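Probable ubiquitin-conjugating enzyme E2-19 kDa (Caenorhabditis elegans, PDB 1PZV) probably accepts activated ubiquitin from the E1 enzyme as a thioester and catalyses its covalent attachment to other proteins. Local coordinates at residues Gly51-Ile56 and Arg159-Glu164; Ile76-Ile81 and Ser124-Pro129; Val87-Leu92 and Leu120-Met125. All coordinates share one frame; numbering follows the deposited sequence.

Contact 1. Residues Gly51-Ile56 and Arg159-Glu164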
ATOM      1  N   GLY A  51      -6.870  -1.264 -11.510  1.00 58.51           N
ATOM      2  CA  GLY A  51      -5.452  -1.050 -11.352  1.00 57.48           C
ATOM      3  C   GLY A  51      -4.633  -2.217 -10.846  1.00 55.32           C
ATOM      4  O   GLY A  51      -5.009  -2.890  -9.894  1.00 53.20           O
ATOM      5  N   PHE A  52      -3.503  -2.449 -11.503  1.00 54.41           N
ATOM      6  CA  PHE A  52      -2.589  -3.501 -11.108  1.00 56.02           C
ATOM      7  C   PHE A  52      -1.319  -2.812 -10.603  1.00 55.81           C
ATOM      8  O   PHE A  52      -0.272  -2.859 -11.254  1.00 55.97           O
ATOM      9  CB  PHE A  52      -2.273  -4.423 -12.299  1.00 56.30           C
ATOM     10  CG  PHE A  52      -3.447  -5.228 -12.767  1.00 55.71           C
ATOM     11  CD1 PHE A  52      -4.452  -4.640 -13.529  1.00 58.13           C
ATOM     12  CD2 PHE A  52      -3.591  -6.557 -12.391  1.00 55.12           C
ATOM     13  CE1 PHE A  52      -5.600  -5.373 -13.906  1.00 56.76           C
ATOM     14  CE2 PHE A  52      -4.727  -7.291 -12.759  1.00 54.96           C
ATOM     15  CZ  PHE A  52      -5.730  -6.696 -13.516  1.00 54.93           C
ATOM     16  N   PHE A  53      -1.420  -2.172  -9.439  1.00 55.26           N
ATOM     17  CA  PHE A  53      -0.289  -1.451  -8.855  1.00 56.60           C
ATOM     18  C   PHE A  53       0.705  -2.311  -8.074  1.00 55.51           C
ATOM     19  O   PHE A  53       0.371  -2.878  -7.031  1.00 55.00           O
ATOM     20  CB  PHE A  53      -0.795  -0.329  -7.950  1.00 56.85           C
ATOM     21  CG  PHE A  53      -1.903   0.476  -8.551  1.00 56.07           C
ATOM     22  CD1 PHE A  53      -3.233   0.126  -8.335  1.00 56.15           C
ATOM     23  CD2 PHE A  53      -1.620   1.589  -9.333  1.00 55.10           C
ATOM     24  CE1 PHE A  53      -4.266   0.877  -8.895  1.00 55.81           C
ATOM     25  CE2 PHE A  53      -2.642   2.343  -9.898  1.00 54.24           C
ATOM     26  CZ  PHE A  53      -3.965   1.988  -9.678  1.00 54.72           C
ATOM     27  N   LYS A  54       1.931  -2.382  -8.587  1.00 55.36           N
ATOM     28  CA  LYS A  54       3.000  -3.164  -7.971  1.00 55.98           C
ATOM     29  C   LYS A  54       3.590  -2.391  -6.800  1.00 55.74           C
ATOM     30  O   LYS A  54       3.702  -1.176  -6.861  1.00 53.97           O
ATOM     31  CB  LYS A  54       4.085  -3.474  -9.018  1.00 57.29           C
ATOM     32  CG  LYS A  54       3.559  -4.292 -10.219  1.00 62.83           C
ATOM     33  CD  LYS A  54       4.610  -4.561 -11.321  1.00 65.43           C
ATOM     34  CE  LYS A  54       4.889  -3.323 -12.185  1.00 69.12           C
ATOM     35  NZ  LYS A  54       5.926  -3.563 -13.239  1.00 70.49           N
ATOM     36  N   ALA A  55       3.955  -3.079  -5.724  1.00 55.81           N
ATOM     37  CA  ALA A  55       4.530  -2.382  -4.573  1.00 55.87           C
ATOM     38  C   ALA A  55       5.551  -3.238  -3.831  1.00 55.10           C
ATOM     39  O   ALA A  55       5.558  -4.469  -3.931  1.00 55.95           O
ATOM     40  CB  ALA A  55       3.419  -1.929  -3.614  1.00 54.24           C
ATOM     41  N   ILE A  56       6.413  -2.580  -3.073  1.00 54.01           N
ATOM     42  CA  ILE A  56       7.425  -3.296  -2.333  1.00 52.87           C
ATOM     43  C   ILE A  56       7.418  -2.970  -0.859  1.00 54.04           C
ATOM     44  O   ILE A  56       7.391  -1.799  -0.464  1.00 53.11           O
ATOM     45  CB  ILE A  56       8.806  -3.023  -2.907  1.00 52.63           C
ATOM     46  CG1 ILE A  56       8.903  -3.690  -4.281  1.00 53.22           C
ATOM     47  CG2 ILE A  56       9.881  -3.518  -1.946  1.00 51.32           C
ATOM     48  CD1 ILE A  56      10.252  -3.591  -4.931  1.00 55.05           C
ATOM     49  N   ARG A 159      -4.900   2.984 -16.437  1.00 70.36           N
ATOM     50  CA  ARG A 159      -4.712   2.577 -17.830  1.00 71.11           C
ATOM     51  C   ARG A 159      -3.266   2.168 -18.022  1.00 70.69           C
ATOM     52  O   ARG A 159      -2.961   1.272 -18.806  1.00 71.05           O
ATOM     53  CB  ARG A 159      -5.023   3.740 -18.779  1.00 74.92           C
ATOM     54  CG  ARG A 159      -6.403   3.721 -19.436  1.00 79.51           C
ATOM     55  CD  ARG A 159      -6.667   5.039 -20.184  1.00 84.91           C
ATOM     56  NE  ARG A 159      -7.842   4.985 -21.060  1.00 90.12           N
ATOM     57  CZ  ARG A 159      -8.307   6.016 -21.770  1.00 91.65           C
ATOM     58  NH1 ARG A 159      -9.379   5.868 -22.544  1.00 90.71           N
ATOM     59  NH2 ARG A 159      -7.707   7.199 -21.703  1.00 92.03           N
ATOM     60  N   ARG A 160      -2.370   2.834 -17.304  1.00 69.87           N
ATOM     61  CA  ARG A 160      -0.960   2.524 -17.420  1.00 70.34           C
ATOM     62  C   ARG A 160      -0.609   1.243 -16.673  1.00 70.11           C
ATOM     63  O   ARG A 160       0.273   0.500 -17.100  1.00 70.87           O
ATOM     64  CB  ARG A 160      -0.110   3.682 -16.897  1.00 72.05           C
ATOM     65  CG  ARG A 160       1.361   3.568 -17.269  1.00 76.88           C
ATOM     66  CD  ARG A 160       2.218   4.679 -16.657  1.00 83.69           C
ATOM     67  NE  ARG A 160       1.825   6.018 -17.107  1.00 89.78           N
ATOM     68  CZ  ARG A 160       2.436   7.145 -16.740  1.00 91.77           C
ATOM     69  NH1 ARG A 160       2.007   8.319 -17.200  1.00 91.37           N
ATOM     70  NH2 ARG A 160       3.475   7.100 -15.913  1.00 92.66           N
ATOM     71  N   SER A 161      -1.295   0.967 -15.568  1.00 69.26           N
ATOM     72  CA  SER A 161      -1.007  -0.249 -14.802  1.00 68.48           C
ATOM     73  C   SER A 161      -1.488  -1.514 -15.529  1.00 68.66           C
ATOM     74  O   SER A 161      -1.010  -2.622 -15.257  1.00 68.80           O
ATOM     75  CB  SER A 161      -1.648  -0.180 -13.409  1.00 66.42           C
ATOM     76  OG  SER A 161      -3.059  -0.304 -13.479  1.00 67.04           O
ATOM     77  N   GLN A 162      -2.432  -1.344 -16.452  1.00 67.84           N
ATOM     78  CA  GLN A 162      -2.972  -2.464 -17.218  1.00 67.99           C
ATOM     79  C   GLN A 162      -2.115  -2.798 -18.443  1.00 70.07           C
ATOM     80  O   GLN A 162      -2.296  -3.837 -19.069  1.00 68.72           O
ATOM     81  CB  GLN A 162      -4.400  -2.153 -17.664  1.00 65.47           C
ATOM     82  CG  GLN A 162      -5.422  -2.232 -16.558  1.00 62.49           C
ATOM     83  CD  GLN A 162      -6.803  -1.759 -16.984  1.00 61.46           C
ATOM     84  OE1 GLN A 162      -7.792  -2.006 -16.294  1.00 61.64           O
ATOM     85  NE2 GLN A 162      -6.876  -1.065 -18.112  1.00 60.96           N
ATOM     86  N   GLU A 163      -1.184  -1.914 -18.785  1.00 73.33           N
ATOM     87  CA  GLU A 163      -0.311  -2.140 -19.928  1.00 77.22           C
ATOM     88  C   GLU A 163       1.150  -2.321 -19.545  1.00 78.75           C
ATOM     89  O   GLU A 163       2.038  -2.125 -20.376  1.00 79.72           O
ATOM     90  CB  GLU A 163      -0.440  -0.981 -20.920  1.00 80.01           C
ATOM     91  CG  GLU A 163      -1.515  -1.198 -21.985  1.00 84.47           C
ATOM     92  CD  GLU A 163      -2.321   0.055 -22.275  1.00 87.83           C
ATOM     93  OE1 GLU A 163      -3.252  -0.024 -23.113  1.00 88.87           O
ATOM     94  OE2 GLU A 163      -2.028   1.112 -21.662  1.00 89.73           O
ATOM     95  N   GLU A 164       1.403  -2.710 -18.299  1.00 80.33           N
ATOM     96  CA  GLU A 164       2.770  -2.897 -17.828  1.00 81.51           C
ATOM     97  C   GLU A 164       2.944  -4.145 -16.974  1.00 82.55           C
ATOM     98  O   GLU A 164       1.921  -4.806 -16.695  1.00 83.18           O
ATOM     99  CB  GLU A 164       3.210  -1.663 -17.047  1.00 81.66           C
ATOM    100  CG  GLU A 164       3.702  -0.554 -17.951  1.00 85.49           C
ATOM    101  CD  GLU A 164       3.720   0.811 -17.287  1.00 86.79           C
ATOM    102  OE1 GLU A 164       4.096   0.897 -16.097  1.00 87.24           O
ATOM    103  OE2 GLU A 164       3.368   1.800 -17.971  1.00 86.31           O
ATOM    104  OXT GLU A 164       4.101  -4.446 -16.599  1.00 82.75           O
TER
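Ser161 meets the start of strand 52-58 through its hydroxyl, which accepts a hydrogen bond from the backbone amide, Phe52 N to Ser161 OG 3.0 Å, with an N-H...O angle of 161°. The same oxygen rests against the backbone of Gly51, 3.3 Å from Gly51 CA, and lies over one face of the Phe53 ring. Beside this polar centre, the methylene Gln162 CG approaches the edge of the Phe52 ring, near its plane, and stands 4.0 Å from Phe52 CD1. Farther along the strand, Lys54 NZ reaches toward the C-terminal carboxylate in a long salt bridge, 3.9 Å from Glu164 OXT; a bend at chi3 (-75°) turns the end of the lysine chain toward it. The pairing is that of the ubiquitin-conjugating (UBC) fold, in which the end of the last helix, 147-161, meets the beginning of strand 52-58 of the four-stranded antiparallel sheet. Ser161 OG stands between its own backbone N and carbonyl carbon (chi1 71°), and from there it also hydrogen-bonds Val158 O within the helix. The one hydroxyl thus joins the strand amide to the helix backbone. Backbone hydrogen bonds hold the strand to neighbouring chain segments: Gly51 to Gly42, Phe53 to Val40 and Lys54 to Ile73. Farther out, Phe52 touches Leu39, while the Phe53 ring packs among Tyr48, Phe72 and Ile76.

Contact 2. Residues Ile76-Ile81 and Ser124-Pro129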
ATOM      1  N   ILE A  76       0.872   6.054  -9.430  1.00 68.02           N
ATOM      2  CA  ILE A  76      -0.407   6.088  -8.733  1.00 65.55           C
ATOM      3  C   ILE A  76      -0.624   7.521  -8.261  1.00 65.62           C
ATOM      4  O   ILE A  76       0.325   8.184  -7.837  1.00 66.04           O
ATOM      5  CB  ILE A  76      -0.439   5.121  -7.529  1.00 63.40           C
ATOM      6  CG1 ILE A  76      -1.860   5.057  -6.969  1.00 60.46           C
ATOM      7  CG2 ILE A  76       0.561   5.567  -6.465  1.00 60.83           C
ATOM      8  CD1 ILE A  76      -2.103   3.863  -6.082  1.00 56.39           C
ATOM      9  N   TRP A  77      -1.859   8.007  -8.358  1.00 65.25           N
ATOM     10  CA  TRP A  77      -2.165   9.375  -7.945  1.00 65.41           C
ATOM     11  C   TRP A  77      -3.049   9.356  -6.713  1.00 65.14           C
ATOM     12  O   TRP A  77      -4.269   9.207  -6.804  1.00 62.65           O
ATOM     13  CB  TRP A  77      -2.857  10.145  -9.081  1.00 65.85           C
ATOM     14  CG  TRP A  77      -2.913  11.637  -8.849  1.00 66.10           C
ATOM     15  CD1 TRP A  77      -4.035  12.394  -8.654  1.00 66.81           C
ATOM     16  CD2 TRP A  77      -1.799  12.536  -8.721  1.00 65.84           C
ATOM     17  NE1 TRP A  77      -3.692  13.701  -8.398  1.00 66.02           N
ATOM     18  CE2 TRP A  77      -2.327  13.817  -8.427  1.00 66.19           C
ATOM     19  CE3 TRP A  77      -0.406  12.382  -8.809  1.00 66.82           C
ATOM     20  CZ2 TRP A  77      -1.511  14.939  -8.234  1.00 65.86           C
ATOM     21  CZ3 TRP A  77       0.409  13.503  -8.615  1.00 66.66           C
ATOM     22  CH2 TRP A  77      -0.151  14.762  -8.323  1.00 67.04           C
ATOM     23  N   HIS A  78      -2.418   9.507  -5.554  1.00 67.36           N
ATOM     24  CA  HIS A  78      -3.150   9.480  -4.290  1.00 68.23           C
ATOM     25  C   HIS A  78      -2.618  10.462  -3.237  1.00 67.96           C
ATOM     26  O   HIS A  78      -1.403  10.675  -3.098  1.00 68.69           O
ATOM     27  CB  HIS A  78      -3.132   8.056  -3.707  1.00 66.21           C
ATOM     28  CG  HIS A  78      -4.130   7.843  -2.615  1.00 66.13           C
ATOM     29  ND1 HIS A  78      -5.455   7.545  -2.865  1.00 67.44           N
ATOM     30  CD2 HIS A  78      -4.010   7.898  -1.268  1.00 65.73           C
ATOM     31  CE1 HIS A  78      -6.102   7.422  -1.723  1.00 66.12           C
ATOM     32  NE2 HIS A  78      -5.247   7.632  -0.734  1.00 66.11           N
ATOM     33  N   PRO A  79      -3.536  11.079  -2.484  1.00 66.73           N
ATOM     34  CA  PRO A  79      -3.210  12.039  -1.429  1.00 67.07           C
ATOM     35  C   PRO A  79      -2.212  11.488  -0.407  1.00 67.55           C
ATOM     36  O   PRO A  79      -1.362  12.230   0.100  1.00 68.59           O
ATOM     37  CB  PRO A  79      -4.568  12.320  -0.794  1.00 65.76           C
ATOM     38  CG  PRO A  79      -5.493  12.244  -1.979  1.00 66.69           C
ATOM     39  CD  PRO A  79      -4.991  11.027  -2.723  1.00 65.94           C
ATOM     40  N   ASN A  80      -2.309  10.191  -0.111  1.00 67.29           N
ATOM     41  CA  ASN A  80      -1.432   9.575   0.880  1.00 66.19           C
ATOM     42  C   ASN A  80      -0.254   8.782   0.354  1.00 67.17           C
ATOM     43  O   ASN A  80       0.374   8.020   1.082  1.00 66.84           O
ATOM     44  CB  ASN A  80      -2.262   8.727   1.824  1.00 64.45           C
ATOM     45  CG  ASN A  80      -3.323   9.543   2.527  1.00 65.26           C
ATOM     46  OD1 ASN A  80      -4.523   9.335   2.312  1.00 64.84           O
ATOM     47  ND2 ASN A  80      -2.890  10.502   3.361  1.00 62.39           N
ATOM     48  N   ILE A  81       0.040   8.962  -0.923  1.00 68.79           N
ATOM     49  CA  ILE A  81       1.189   8.321  -1.533  1.00 69.94           C
ATOM     50  C   ILE A  81       1.963   9.534  -2.046  1.00 71.67           C
ATOM     51  O   ILE A  81       1.429  10.306  -2.845  1.00 70.91           O
ATOM     52  CB  ILE A  81       0.805   7.456  -2.738  1.00 69.79           C
ATOM     53  CG1 ILE A  81      -0.402   6.583  -2.408  1.00 69.89           C
ATOM     54  CG2 ILE A  81       1.991   6.592  -3.140  1.00 69.10           C
ATOM     55  CD1 ILE A  81      -0.130   5.521  -1.379  1.00 72.53           C
ATOM     56  N   SER A 124      -8.360   0.582   2.749  1.00 47.60           N
ATOM     57  CA  SER A 124      -8.987   1.761   3.322  1.00 49.45           C
ATOM     58  C   SER A 124      -8.396   3.028   2.711  1.00 51.52           C
ATOM     59  O   SER A 124      -9.123   3.919   2.293  1.00 50.85           O
ATOM     60  CB  SER A 124      -8.771   1.803   4.834  1.00 51.57           C
ATOM     61  OG  SER A 124      -9.564   0.856   5.514  1.00 54.28           O
ATOM     62  N   MET A 125      -7.073   3.115   2.677  1.00 53.72           N
ATOM     63  CA  MET A 125      -6.430   4.283   2.109  1.00 57.52           C
ATOM     64  C   MET A 125      -6.928   4.596   0.698  1.00 58.92           C
ATOM     65  O   MET A 125      -7.202   5.758   0.371  1.00 57.77           O
ATOM     66  CB  MET A 125      -4.923   4.090   2.060  1.00 61.21           C
ATOM     67  CG  MET A 125      -4.245   5.119   1.185  1.00 65.39           C
ATOM     68  SD  MET A 125      -2.492   4.901   1.142  1.00 74.95           S
ATOM     69  CE  MET A 125      -2.367   3.458   0.039  1.00 71.40           C
ATOM     70  N   LEU A 126      -7.025   3.566  -0.139  1.00 58.54           N
ATOM     71  CA  LEU A 126      -7.487   3.756  -1.507  1.00 59.06           C
ATOM     72  C   LEU A 126      -8.992   4.081  -1.553  1.00 61.44           C
ATOM     73  O   LEU A 126      -9.447   4.881  -2.371  1.00 62.05           O
ATOM     74  CB  LEU A 126      -7.189   2.503  -2.328  1.00 54.41           C
ATOM     75  CG  LEU A 126      -5.719   2.073  -2.423  1.00 53.01           C
ATOM     76  CD1 LEU A 126      -5.639   0.718  -3.105  1.00 49.71           C
ATOM     77  CD2 LEU A 126      -4.893   3.108  -3.179  1.00 50.07           C
ATOM     78  N   THR A 127      -9.756   3.468  -0.659  1.00 63.30           N
ATOM     79  CA  THR A 127     -11.197   3.680  -0.609  1.00 66.02           C
ATOM     80  C   THR A 127     -11.588   4.989   0.080  1.00 68.99           C
ATOM     81  O   THR A 127     -12.589   5.623  -0.279  1.00 69.16           O
ATOM     82  CB  THR A 127     -11.895   2.534   0.151  1.00 64.14           C
ATOM     83  OG1 THR A 127     -11.393   1.281  -0.322  1.00 62.16           O
ATOM     84  CG2 THR A 127     -13.405   2.594  -0.052  1.00 61.13           C
ATOM     85  N   ASP A 128     -10.795   5.388   1.069  1.00 72.06           N
ATOM     86  CA  ASP A 128     -11.084   6.594   1.840  1.00 74.08           C
ATOM     87  C   ASP A 128      -9.806   7.292   2.303  1.00 72.89           C
ATOM     88  O   ASP A 128      -9.341   7.077   3.421  1.00 70.44           O
ATOM     89  CB  ASP A 128     -11.921   6.209   3.055  1.00 77.37           C
ATOM     90  CG  ASP A 128     -12.809   7.323   3.515  1.00 82.42           C
ATOM     91  OD1 ASP A 128     -12.282   8.420   3.838  1.00 85.12           O
ATOM     92  OD2 ASP A 128     -14.039   7.092   3.543  1.00 84.55           O
ATOM     93  N   PRO A 129      -9.234   8.152   1.452  1.00 73.73           N
ATOM     94  CA  PRO A 129      -8.001   8.852   1.822  1.00 74.46           C
ATOM     95  C   PRO A 129      -8.133   9.730   3.068  1.00 76.40           C
ATOM     96  O   PRO A 129      -9.193  10.308   3.333  1.00 76.36           O
ATOM     97  CB  PRO A 129      -7.680   9.659   0.566  1.00 74.18           C
ATOM     98  CG  PRO A 129      -9.050   9.978   0.018  1.00 73.05           C
ATOM     99  CD  PRO A 129      -9.781   8.665   0.180  1.00 72.88           C
TER
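His78, Pro79 and Asn80 meet the end of helix 115-127 and the following Pro129; they form the His-Pro-Asn motif familiar from ubiquitin-conjugating enzymes, which lies near the predicted active-site Cys88. A type I turn from His78 to Ile81, closed by the bond from Ile81 N to His78 O, presents the three side chains to the helix end and Pro129. Polar anchors lie outside the two segments. His78 ND1 is hydrogen-bonded to Tyr48 OH and Asn80 ND2 to Asn130 O, so imidazole and amide are each held from there, while NE2 of the ring and CB of Asn80 pack against Met125. Among the ring contacts, the imidazole, with CG anti to the backbone N (chi1 -165°), lies between Met125 and Pro129: NE2 of His78 is 3.3 Å from Met125 CG and 3.4 Å from Pro129 CB. Pro79 CD rests on one face of the ring. An alanine in place of His78 would probably open a gap between Met125 and Pro129 and leave the Tyr48 hydroxyl without its imidazole partner. Purely apolar packing completes the joint. Ile76 CD1 meets Leu126 CD2 at 4.1 Å, the two side chains crossing at about a right angle, and Pro79 CG lies 4.2 Å from Pro129 CB. Met125 bends at chi3 (76°), bringing its terminal methyl CE to 3.4 Å from Ile81 CD1.

Contact 3. Residues Val87-Leu92 and Leu120-Met125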
ATOM      1  N   VAL A  87       4.116   5.115   0.560  1.00 64.72           N
ATOM      2  CA  VAL A  87       2.801   5.190   1.158  1.00 63.54           C
ATOM      3  C   VAL A  87       2.981   5.726   2.557  1.00 63.73           C
ATOM      4  O   VAL A  87       3.841   5.258   3.299  1.00 64.77           O
ATOM      5  CB  VAL A  87       2.134   3.824   1.253  1.00 62.65           C
ATOM      6  CG1 VAL A  87       0.717   3.992   1.775  1.00 61.96           C
ATOM      7  CG2 VAL A  87       2.139   3.152  -0.099  1.00 61.88           C
ATOM      8  N   CYS A  88       2.175   6.715   2.915  1.00 63.14           N
ATOM      9  CA  CYS A  88       2.269   7.309   4.232  1.00 62.13           C
ATOM     10  C   CYS A  88       0.951   7.250   4.969  1.00 60.27           C
ATOM     11  O   CYS A  88       0.080   8.091   4.766  1.00 58.47           O
ATOM     12  CB  CYS A  88       2.736   8.756   4.111  1.00 63.99           C
ATOM     13  SG  CYS A  88       4.338   8.922   3.255  1.00 71.92           S
ATOM     14  N   ILE A  89       0.816   6.243   5.827  1.00 59.34           N
ATOM     15  CA  ILE A  89      -0.394   6.059   6.630  1.00 57.98           C
ATOM     16  C   ILE A  89      -0.025   5.780   8.095  1.00 57.35           C
ATOM     17  O   ILE A  89       1.069   5.295   8.377  1.00 55.14           O
ATOM     18  CB  ILE A  89      -1.253   4.919   6.054  1.00 56.41           C
ATOM     19  CG1 ILE A  89      -0.420   3.627   5.980  1.00 54.94           C
ATOM     20  CG2 ILE A  89      -1.792   5.340   4.685  1.00 52.60           C
ATOM     21  CD1 ILE A  89      -1.154   2.442   5.408  1.00 53.56           C
ATOM     22  N   SER A  90      -0.937   6.099   9.013  1.00 57.80           N
ATOM     23  CA  SER A  90      -0.701   5.945  10.456  1.00 59.77           C
ATOM     24  C   SER A  90      -0.110   4.616  10.916  1.00 62.20           C
ATOM     25  O   SER A  90       0.905   4.583  11.624  1.00 61.75           O
ATOM     26  CB  SER A  90      -1.999   6.173  11.236  1.00 58.11           C
ATOM     27  OG  SER A  90      -2.574   7.428  10.931  1.00 59.05           O
ATOM     28  N   ILE A  91      -0.759   3.528  10.515  1.00 62.71           N
ATOM     29  CA  ILE A  91      -0.340   2.200  10.915  1.00 63.19           C
ATOM     30  C   ILE A  91       1.086   1.826  10.518  1.00 64.15           C
ATOM     31  O   ILE A  91       1.576   0.770  10.896  1.00 64.44           O
ATOM     32  CB  ILE A  91      -1.328   1.150  10.383  1.00 63.13           C
ATOM     33  CG1 ILE A  91      -1.095  -0.182  11.088  1.00 62.33           C
ATOM     34  CG2 ILE A  91      -1.180   1.006   8.877  1.00 63.13           C
ATOM     35  CD1 ILE A  91      -2.095  -1.233  10.722  1.00 63.65           C
ATOM     36  N   LEU A  92       1.756   2.673   9.748  1.00 65.68           N
ATOM     37  CA  LEU A  92       3.132   2.380   9.374  1.00 68.08           C
ATOM     38  C   LEU A  92       4.014   3.229  10.259  1.00 71.87           C
ATOM     39  O   LEU A  92       5.232   3.029  10.336  1.00 71.98           O
ATOM     40  CB  LEU A  92       3.394   2.694   7.905  1.00 63.67           C
ATOM     41  CG  LEU A  92       2.728   1.750   6.900  1.00 63.00           C
ATOM     42  CD1 LEU A  92       3.191   2.094   5.486  1.00 61.89           C
ATOM     43  CD2 LEU A  92       3.084   0.302   7.226  1.00 61.16           C
ATOM     44  N   LEU A 120      -4.896  -4.524   4.811  1.00 45.93           N
ATOM     45  CA  LEU A 120      -6.276  -4.129   5.021  1.00 47.73           C
ATOM     46  C   LEU A 120      -6.385  -2.621   5.130  1.00 49.49           C
ATOM     47  O   LEU A 120      -7.249  -2.010   4.499  1.00 50.42           O
ATOM     48  CB  LEU A 120      -6.844  -4.779   6.287  1.00 47.93           C
ATOM     49  CG  LEU A 120      -7.217  -6.258   6.142  1.00 47.42           C
ATOM     50  CD1 LEU A 120      -7.627  -6.841   7.477  1.00 44.61           C
ATOM     51  CD2 LEU A 120      -8.340  -6.377   5.121  1.00 46.75           C
ATOM     52  N   SER A 121      -5.517  -2.009   5.929  1.00 50.73           N
ATOM     53  CA  SER A 121      -5.587  -0.559   6.070  1.00 51.55           C
ATOM     54  C   SER A 121      -5.263   0.112   4.727  1.00 49.96           C
ATOM     55  O   SER A 121      -5.581   1.285   4.518  1.00 49.91           O
ATOM     56  CB  SER A 121      -4.654  -0.062   7.190  1.00 52.27           C
ATOM     57  OG  SER A 121      -3.301  -0.077   6.792  1.00 55.38           O
ATOM     58  N   VAL A 122      -4.652  -0.638   3.810  1.00 47.70           N
ATOM     59  CA  VAL A 122      -4.337  -0.097   2.485  1.00 45.96           C
ATOM     60  C   VAL A 122      -5.592  -0.038   1.596  1.00 44.33           C
ATOM     61  O   VAL A 122      -5.749   0.878   0.781  1.00 42.40           O
ATOM     62  CB  VAL A 122      -3.250  -0.918   1.788  1.00 44.75           C
ATOM     63  CG1 VAL A 122      -3.062  -0.432   0.349  1.00 42.53           C
ATOM     64  CG2 VAL A 122      -1.967  -0.804   2.567  1.00 41.69           C
ATOM     65  N   ILE A 123      -6.480  -1.011   1.743  1.00 42.05           N
ATOM     66  CA  ILE A 123      -7.704  -0.953   0.975  1.00 45.13           C
ATOM     67  C   ILE A 123      -8.434   0.311   1.447  1.00 47.78           C
ATOM     68  O   ILE A 123      -9.048   1.024   0.649  1.00 49.73           O
ATOM     69  CB  ILE A 123      -8.603  -2.173   1.232  1.00 45.14           C
ATOM     70  CG1 ILE A 123      -8.000  -3.408   0.567  1.00 45.07           C
ATOM     71  CG2 ILE A 123     -10.022  -1.905   0.702  1.00 42.52           C
ATOM     72  CD1 ILE A 123      -8.817  -4.657   0.775  1.00 44.98           C
ATOM     73  N   SER A 124      -8.360   0.582   2.749  1.00 47.60           N
ATOM     74  CA  SER A 124      -8.987   1.761   3.322  1.00 49.45           C
ATOM     75  C   SER A 124      -8.396   3.028   2.711  1.00 51.52           C
ATOM     76  O   SER A 124      -9.123   3.919   2.293  1.00 50.85           O
ATOM     77  CB  SER A 124      -8.771   1.803   4.834  1.00 51.57           C
ATOM     78  OG  SER A 124      -9.564   0.856   5.514  1.00 54.28           O
ATOM     79  N   MET A 125      -7.073   3.115   2.677  1.00 53.72           N
ATOM     80  CA  MET A 125      -6.430   4.283   2.109  1.00 57.52           C
ATOM     81  C   MET A 125      -6.928   4.596   0.698  1.00 58.92           C
ATOM     82  O   MET A 125      -7.202   5.758   0.371  1.00 57.77           O
ATOM     83  CB  MET A 125      -4.923   4.090   2.060  1.00 61.21           C
ATOM     84  CG  MET A 125      -4.245   5.119   1.185  1.00 65.39           C
ATOM     85  SD  MET A 125      -2.492   4.901   1.142  1.00 74.95           S
ATOM     86  CE  MET A 125      -2.367   3.458   0.039  1.00 71.40           C
TER
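Ser121 OG, hydrogen-bonded to Ile118 O one turn earlier in helix 115-127, also meets two isoleucines of the loop that carries the predicted active-site cysteine. Ile91 CG2 comes to 3.2 Å from this Ser121 OG, and Ile89 CD1 lies 3.6 Å from it. The serine chi1 of 75° directs the hydroxyl back toward that carbonyl, and the methyl groups meet an oxygen already engaged. Ile89 occupies the middle of the contact and uses both of its branches. Its longer one, carried by CG1 between the backbone N and the carbonyl carbon (chi1 57°), ends at CD1 beside Ser121 and 4.4 Å from Val122 CG2. The shorter branch, CG2 of Ile89, reaches the sulfur of Met125 at 3.6 Å, one turn farther along the helix. Val87 comes to the same sulfur with CG1, 3.4 Å from Met125 SD, so two branched side chains converge on the thioether. Behind Val87 stand Met70 and Phe72 of strand 69-72, so Val87 touches both that strand and the helix. Cys88, the predicted site of the glycyl thioester, lies between Val87 and Ile89 with its CB directed away from the helix. Since no hydrogen bond joins the two segments, the inner side of the cysteine loop rests on the helix through the fit of methyl groups, sulfur and a hydroxyl whose hydrogen bond is made within its own helix.

From the N terminus, the chain first enters contact 1 at strand 52-58, and that loop closes only at the C-terminal end of helix 147-161, so it encloses the other two. Residues 76-81, in the loop after strand 69-72, open contact 2; residues 87-92 open contact 3 shortly afterwards. Both end on helix 115-127, contact 3 on the earlier turn and contact 2 at the helix end, their second segments overlapping at Ser124 and Met125, so neither is cleanly separate from the other. The two loop segments are joined directly, Asn80 O lying 2.9 Å from Cys88 N in a probable hydrogen bond. Phe53 packs on Ile76, connecting contacts 1 and 2 and thus the sheet with the active-site region.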